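Local coordinates for protein SalCYP truncation (Salinispora tropica, PDB 7ABB) that is a cytochrome P450-family haem protein, a largely helical single chain with heme c held in its pocket, at residues 114-118 and 137-142; 103-107 and 144-148. One frame throughout, in Å; residues are numbered along the deposited sequence.

Contact 1 of 2, residues 114-118 and 137-142; sequences NARRR and PYVLEN
The phenol ring of Tyr138 (chi1 t) lies obliquely against the methyl of Ala115, CE1 being 3.6 Å from CB. Their CA atoms, 6.6 Å apart, set the register. Segment 114-118 lies in the last half of helix 108-120, 137-142 midway along helix 130-147; the axes of these short segments run roughly antiparallel, at 149°, and approach to 10.3 Å. The second helix is kinked at Pro137, whose N makes no bond to the turn before.

Asn114 (chi1 t) points across. Its ND2 donates to Tyr138 O (3.2 Å) and to Asn142 OD1 (2.9 Å), while its OD1 accepts from Arg118 NE at 2.7 Å. Beside it a salt-bridge network gathers on Glu141, extended with chi1 and chi2 t: Arg117 meets its carboxylate end-on, NH1 to OE1 3.0 Å and NH2 to OE2 2.9 Å, and Arg118 NH2 also reaches OE1 at 2.9 Å. One face of the Arg118 guanidinium covers Pro137, with NH1 3.5 Å from CB.

Helix 345-362 completes the buried side, where Tyr138 OH bonds Gln351 O; helix 238-253 packs on Tyr138 and Val139. The antiparallel pairing matches that of helices D and E in the P450 four-helix core.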
ATOM      1  N   ASN A 114       4.066 -19.742  -4.117  1.00 18.33           N
ATOM      2  CA  ASN A 114       3.558 -19.375  -2.797  1.00 17.39           C
ATOM      3  C   ASN A 114       2.026 -19.298  -2.803  1.00 17.10           C
ATOM      4  O   ASN A 114       1.359 -19.991  -2.020  1.00 17.78           O
ATOM      5  CB  ASN A 114       4.234 -18.056  -2.409  1.00 16.94           C
ATOM      6  CG  ASN A 114       3.755 -17.437  -1.114  1.00 17.47           C
ATOM      7  OD1 ASN A 114       3.028 -18.014  -0.316  1.00 21.98           O
ATOM      8  ND2 ASN A 114       4.186 -16.201  -0.907  1.00 18.49           N
ATOM      9  N   ALA A 115       1.450 -18.515  -3.718  1.00 17.45           N
ATOM     10  CA  ALA A 115      -0.001 -18.433  -3.804  1.00 15.86           C
ATOM     11  C   ALA A 115      -0.615 -19.809  -3.993  1.00 17.45           C
ATOM     12  O   ALA A 115      -1.583 -20.177  -3.316  1.00 17.10           O
ATOM     13  CB  ALA A 115      -0.412 -17.551  -4.961  1.00 16.15           C
ATOM     14  N   ARG A 116      -0.063 -20.588  -4.924  1.00 16.44           N
ATOM     15  CA  ARG A 116      -0.669 -21.878  -5.263  1.00 18.39           C
ATOM     16  C   ARG A 116      -0.624 -22.829  -4.076  1.00 19.68           C
ATOM     17  O   ARG A 116      -1.596 -23.548  -3.785  1.00 20.55           O
ATOM     18  CB  ARG A 116       0.039 -22.475  -6.479  1.00 18.50           C
ATOM     19  CG  ARG A 116      -0.575 -23.753  -7.000  1.00 21.36           C
ATOM     20  CD  ARG A 116       0.191 -24.322  -8.184  1.00 25.71           C
ATOM     21  NE  ARG A 116       0.153 -23.481  -9.385  1.00 30.96           N
ATOM     22  CZ  ARG A 116       1.203 -22.865  -9.935  1.00 43.02           C
ATOM     23  NH1 ARG A 116       2.426 -22.947  -9.404  1.00 68.16           N
ATOM     24  NH2 ARG A 116       1.039 -22.154 -11.036  1.00 30.59           N
ATOM     25  N   ARG A 117       0.525 -22.885  -3.406  1.00 19.03           N
ATOM     26  CA  ARG A 117       0.674 -23.727  -2.232  1.00 19.48           C
ATOM     27  C   ARG A 117      -0.351 -23.369  -1.174  1.00 19.64           C
ATOM     28  O   ARG A 117      -1.003 -24.246  -0.591  1.00 21.23           O
ATOM     29  CB  ARG A 117       2.098 -23.553  -1.681  1.00 20.19           C
ATOM     30  CG  ARG A 117       2.399 -24.311  -0.391  1.00 24.37           C
ATOM     31  CD  ARG A 117       3.322 -23.532   0.559  1.00 25.75           C
ATOM     32  NE  ARG A 117       4.415 -22.881  -0.164  1.00 21.55           N
ATOM     33  CZ  ARG A 117       4.893 -21.669   0.129  1.00 21.27           C
ATOM     34  NH1 ARG A 117       4.408 -20.990   1.156  1.00 23.31           N
ATOM     35  NH2 ARG A 117       5.847 -21.110  -0.611  1.00 21.88           N
ATOM     36  N   ARG A 118      -0.508 -22.071  -0.914  1.00 19.16           N
ATOM     37  CA  ARG A 118      -1.365 -21.643   0.175  1.00 19.00           C
ATOM     38  C   ARG A 118      -2.832 -21.873  -0.175  1.00 19.43           C
ATOM     39  O   ARG A 118      -3.599 -22.369   0.654  1.00 19.84           O
ATOM     40  CB  ARG A 118      -1.078 -20.181   0.513  1.00 17.44           C
ATOM     41  CG  ARG A 118       0.303 -19.973   1.114  1.00 17.62           C
ATOM     42  CD  ARG A 118       0.525 -18.506   1.459  1.00 18.41           C
ATOM     43  NE  ARG A 118       1.820 -18.350   2.114  1.00 19.74           N
ATOM     44  CZ  ARG A 118       2.049 -18.652   3.382  1.00 20.58           C
ATOM     45  NH1 ARG A 118       1.080 -19.126   4.163  1.00 23.22           N
ATOM     46  NH2 ARG A 118       3.274 -18.506   3.886  1.00 23.77           N
ATOM     47  N   PRO A 137      -0.004 -13.851   5.322  1.00 17.22           N
ATOM     48  CA  PRO A 137       1.232 -14.638   5.250  1.00 17.37           C
ATOM     49  C   PRO A 137       1.803 -14.706   3.841  1.00 18.34           C
ATOM     50  O   PRO A 137       3.032 -14.722   3.677  1.00 17.62           O
ATOM     51  CB  PRO A 137       0.814 -16.011   5.796  1.00 19.07           C
ATOM     52  CG  PRO A 137      -0.599 -16.032   5.810  1.00 19.56           C
ATOM     53  CD  PRO A 137      -1.122 -14.640   5.851  1.00 18.84           C
ATOM     54  N   TYR A 138       0.946 -14.720   2.824  1.00 15.94           N
ATOM     55  CA  TYR A 138       1.399 -14.686   1.432  1.00 14.90           C
ATOM     56  C   TYR A 138       2.222 -13.436   1.155  1.00 15.13           C
ATOM     57  O   TYR A 138       3.366 -13.515   0.690  1.00 15.85           O
ATOM     58  CB  TYR A 138       0.170 -14.724   0.522  1.00 14.93           C
ATOM     59  CG  TYR A 138       0.373 -14.370  -0.919  1.00 15.92           C
ATOM     60  CD1 TYR A 138       1.030 -15.226  -1.789  1.00 16.49           C
ATOM     61  CD2 TYR A 138      -0.100 -13.166  -1.424  1.00 14.72           C
ATOM     62  CE1 TYR A 138       1.191 -14.898  -3.120  1.00 13.94           C
ATOM     63  CE2 TYR A 138       0.046 -12.849  -2.737  1.00 14.36           C
ATOM     64  CZ  TYR A 138       0.652 -13.706  -3.590  1.00 15.54           C
ATOM     65  OH  TYR A 138       0.780 -13.356  -4.901  1.00 16.08           O
ATOM     66  N   VAL A 139       1.650 -12.276   1.441  1.00 15.57           N
ATOM     67  CA  VAL A 139       2.317 -11.014   1.163  1.00 15.90           C
ATOM     68  C   VAL A 139       3.590 -10.882   1.987  1.00 17.05           C
ATOM     69  O   VAL A 139       4.619 -10.406   1.487  1.00 17.32           O
ATOM     70  CB  VAL A 139       1.348  -9.843   1.408  1.00 16.20           C
ATOM     71  CG1 VAL A 139       2.082  -8.503   1.351  1.00 15.83           C
ATOM     72  CG2 VAL A 139       0.241  -9.866   0.366  1.00 16.65           C
ATOM     73  N   LEU A 140       3.540 -11.250   3.268  1.00 16.30           N
ATOM     74  CA  LEU A 140       4.736 -11.137   4.095  1.00 16.58           C
ATOM     75  C   LEU A 140       5.837 -12.067   3.604  1.00 18.28           C
ATOM     76  O   LEU A 140       7.007 -11.680   3.584  1.00 17.55           O
ATOM     77  CB  LEU A 140       4.391 -11.414   5.549  1.00 20.01           C
ATOM     78  CG  LEU A 140       5.561 -11.378   6.534  1.00 22.31           C
ATOM     79  CD1 LEU A 140       6.303 -10.049   6.502  1.00 22.99           C
ATOM     80  CD2 LEU A 140       5.034 -11.695   7.932  1.00 26.41           C
ATOM     81  N   GLU A 141       5.495 -13.298   3.217  1.00 17.76           N
ATOM     82  CA  GLU A 141       6.502 -14.189   2.637  1.00 17.68           C
ATOM     83  C   GLU A 141       7.164 -13.524   1.429  1.00 17.88           C
ATOM     84  O   GLU A 141       8.399 -13.525   1.297  1.00 19.00           O
ATOM     85  CB  GLU A 141       5.872 -15.526   2.231  1.00 18.47           C
ATOM     86  CG  GLU A 141       6.844 -16.461   1.504  1.00 19.46           C
ATOM     87  CD  GLU A 141       6.300 -17.848   1.224  1.00 22.52           C
ATOM     88  OE1 GLU A 141       5.382 -18.314   1.952  1.00 23.69           O
ATOM     89  OE2 GLU A 141       6.781 -18.449   0.246  1.00 25.22           O
ATOM     90  N   ASN A 142       6.354 -12.954   0.538  1.00 17.51           N
ATOM     91  CA  ASN A 142       6.887 -12.290  -0.643  1.00 16.41           C
ATOM     92  C   ASN A 142       7.783 -11.116  -0.255  1.00 17.54           C
ATOM     93  O   ASN A 142       8.822 -10.888  -0.881  1.00 17.47           O
ATOM     94  CB  ASN A 142       5.742 -11.775  -1.530  1.00 16.63           C
ATOM     95  CG  ASN A 142       4.874 -12.876  -2.065  1.00 18.28           C
ATOM     96  OD1 ASN A 142       5.331 -13.987  -2.334  1.00 20.11           O
ATOM     97  ND2 ASN A 142       3.589 -12.558  -2.242  1.00 18.27           N
TER

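Contact 2 of 2, residues 103-107 and 144-148; sequences RARDL and MLAVG
In this P450 fold the C-terminal end of helix 130-147 comes up against the end of helix 101-106, and the join combines one arginine on a helix-end carbonyl with a small leucine-alanine patch, 179 Å² in all. Segment 103-107 is helical through Asp106, and Leu107 N bonds Arg103 O at 3.0 Å. The closest CA atoms, 7.8 Å apart, are those of Leu107 and Ala146, so the side chains of Arg103 and Leu107 span the gap, one to a backbone carbonyl and one to side chains.

Met144 starts the second segment in helical conformation and turns its side chain to Leu154 and Leu157 of helix 154-165. Next comes Leu145, with CB set sideways; chi1 t and chi2 p carry its CD2 to 3.8 Å from CD2 of Leu107, which is itself m, t. The methyl of Ala146 lies 4.1 Å from Leu107 CD1, and Tyr347 of helix 345-362 touches both residues. Ala146 O takes two hydrogen bonds from Arg103, 3.2 Å each from NH1 and NH2, with the guanidinium edge-on to it. Arg103 has chi1 t and chi2 near 115°, and its NH2 also donates to Trp98 O, which ties the arginine back to its own side. Val147 points away and is the last helical residue. Gly148 then swings to phi 97° and psi 25°, where a CB would jam against the carbonyl O of Val147; its N still closes the final turn on Met144 O, 2.9 Å away.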
ATOM      1  N   ARG A 103      12.817  -6.968 -11.535  1.00 20.40           N
ATOM      2  CA  ARG A 103      12.974  -7.759 -10.316  1.00 20.19           C
ATOM      3  C   ARG A 103      11.668  -8.436  -9.928  1.00 18.81           C
ATOM      4  O   ARG A 103      11.667  -9.585  -9.483  1.00 19.78           O
ATOM      5  CB  ARG A 103      13.467  -6.893  -9.153  1.00 22.59           C
ATOM      6  CG  ARG A 103      13.613  -7.705  -7.838  1.00 32.28           C
ATOM      7  CD  ARG A 103      15.033  -7.790  -7.392  1.00 46.88           C
ATOM      8  NE  ARG A 103      15.312  -8.772  -6.343  1.00 38.72           N
ATOM      9  CZ  ARG A 103      15.014  -8.649  -5.051  1.00 31.54           C
ATOM     10  NH1 ARG A 103      15.404  -9.617  -4.230  1.00 26.22           N
ATOM     11  NH2 ARG A 103      14.322  -7.610  -4.571  1.00 28.55           N
ATOM     12  N   ALA A 104      10.545  -7.732 -10.057  1.00 18.00           N
ATOM     13  CA  ALA A 104       9.259  -8.349  -9.736  1.00 17.90           C
ATOM     14  C   ALA A 104       9.000  -9.560 -10.620  1.00 18.24           C
ATOM     15  O   ALA A 104       8.509 -10.593 -10.141  1.00 18.70           O
ATOM     16  CB  ALA A 104       8.147  -7.325  -9.899  1.00 19.21           C
ATOM     17  N   ARG A 105       9.320  -9.450 -11.913  1.00 19.03           N
ATOM     18  CA  ARG A 105       9.186 -10.589 -12.812  1.00 20.29           C
ATOM     19  C   ARG A 105      10.111 -11.721 -12.397  1.00 20.44           C
ATOM     20  O   ARG A 105       9.710 -12.892 -12.396  1.00 20.10           O
ATOM     21  CB  ARG A 105       9.475 -10.164 -14.257  1.00 20.99           C
ATOM     22  CG  ARG A 105       8.435  -9.208 -14.814  1.00 25.78           C
ATOM     23  CD  ARG A 105       8.533  -9.061 -16.323  1.00 29.49           C
ATOM     24  NE  ARG A 105       9.730  -8.333 -16.744  1.00 33.16           N
ATOM     25  CZ  ARG A 105       9.807  -7.005 -16.871  1.00 39.15           C
ATOM     26  NH1 ARG A 105       8.765  -6.229 -16.601  1.00 42.42           N
ATOM     27  NH2 ARG A 105      10.944  -6.446 -17.269  1.00 40.91           N
ATOM     28  N   ASP A 106      11.343 -11.388 -12.017  1.00 20.38           N
ATOM     29  CA  ASP A 106      12.300 -12.417 -11.599  1.00 20.45           C
ATOM     30  C   ASP A 106      11.763 -13.220 -10.421  1.00 20.23           C
ATOM     31  O   ASP A 106      12.022 -14.426 -10.315  1.00 20.07           O
ATOM     32  CB  ASP A 106      13.643 -11.775 -11.224  1.00 21.29           C
ATOM     33  CG  ASP A 106      14.419 -11.280 -12.426  1.00 30.40           C
ATOM     34  OD1 ASP A 106      14.058 -11.588 -13.580  1.00 27.63           O
ATOM     35  OD2 ASP A 106      15.431 -10.575 -12.205  1.00 32.23           O
ATOM     36  N   LEU A 107      11.036 -12.565  -9.518  1.00 17.48           N
ATOM     37  CA  LEU A 107      10.507 -13.159  -8.306  1.00 17.91           C
ATOM     38  C   LEU A 107       9.121 -13.754  -8.498  1.00 18.72           C
ATOM     39  O   LEU A 107       8.602 -14.373  -7.564  1.00 18.06           O
ATOM     40  CB  LEU A 107      10.459 -12.118  -7.188  1.00 19.06           C
ATOM     41  CG  LEU A 107      11.809 -11.559  -6.709  1.00 23.39           C
ATOM     42  CD1 LEU A 107      11.598 -10.422  -5.750  1.00 24.05           C
ATOM     43  CD2 LEU A 107      12.605 -12.635  -6.042  1.00 27.61           C
ATOM     44  N   MET A 144       9.523 -10.723   2.543  1.00 17.37           N
ATOM     45  CA  MET A 144      10.750 -11.285   3.090  1.00 18.83           C
ATOM     46  C   MET A 144      11.674 -11.748   1.980  1.00 19.75           C
ATOM     47  O   MET A 144      12.895 -11.553   2.060  1.00 20.49           O
ATOM     48  CB  MET A 144      10.398 -12.429   4.032  1.00 19.95           C
ATOM     49  CG  MET A 144       9.707 -11.959   5.300  1.00 20.57           C
ATOM     50  SD  MET A 144       9.018 -13.313   6.259  1.00 22.39           S
ATOM     51  CE  MET A 144      10.519 -13.920   6.998  1.00 26.96           C
ATOM     52  N   LEU A 145      11.116 -12.340   0.924  1.00 18.75           N
ATOM     53  CA  LEU A 145      11.941 -12.790  -0.187  1.00 21.47           C
ATOM     54  C   LEU A 145      12.625 -11.607  -0.850  1.00 20.92           C
ATOM     55  O   LEU A 145      13.832 -11.658  -1.146  1.00 21.80           O
ATOM     56  CB  LEU A 145      11.097 -13.558  -1.207  1.00 23.07           C
ATOM     57  CG  LEU A 145      11.873 -14.169  -2.390  1.00 24.16           C
ATOM     58  CD1 LEU A 145      12.931 -15.113  -1.911  1.00 27.48           C
ATOM     59  CD2 LEU A 145      10.944 -14.864  -3.381  1.00 27.23           C
ATOM     60  N   ALA A 146      11.866 -10.524  -1.065  1.00 18.95           N
ATOM     61  CA  ALA A 146      12.409  -9.370  -1.776  1.00 19.55           C
ATOM     62  C   ALA A 146      13.458  -8.667  -0.938  1.00 17.91           C
ATOM     63  O   ALA A 146      14.493  -8.242  -1.463  1.00 21.54           O
ATOM     64  CB  ALA A 146      11.275  -8.406  -2.155  1.00 19.45           C
ATOM     65  N   VAL A 147      13.198  -8.527   0.362  1.00 18.47           N
ATOM     66  CA  VAL A 147      14.073  -7.737   1.216  1.00 19.03           C
ATOM     67  C   VAL A 147      15.266  -8.546   1.693  1.00 22.60           C
ATOM     68  O   VAL A 147      16.288  -7.968   2.036  1.00 22.50           O
ATOM     69  CB  VAL A 147      13.290  -7.178   2.415  1.00 20.69           C
ATOM     70  CG1 VAL A 147      14.178  -6.465   3.409  1.00 27.02           C
ATOM     71  CG2 VAL A 147      12.201  -6.228   1.930  1.00 22.99           C
ATOM     72  N   GLY A 148      15.167  -9.864   1.721  1.00 20.49           N
ATOM     73  CA  GLY A 148      16.245 -10.710   2.172  1.00 22.12           C
ATOM     74  C   GLY A 148      16.144 -11.168   3.609  1.00 23.50           C
ATOM     75  O   GLY A 148      17.181 -11.479   4.217  1.00 25.42           O
TER

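How the contacts relate
Contacts 1 and 2 share helix 130-147, using adjoining lengths of it (137-142, then 144-148), and their centres are 12 Å apart. On the other side, 103-107 and 114-118 lie on two helices that follow each other. Along the chain the order is 103-107, 114-118, 137-142, 144-148, which nests contact 1 inside the loop closed by contact 2: the later of the two helices meets the earlier part of helix 130-147. Tyr347 of helix 345-362 connects them, its OH bonding Asn142 O while the same tyrosine also packs on contact 2. The heme c is close to both, about 8 Å from the Asn142 side chain and about 6 Å from that of Ala146.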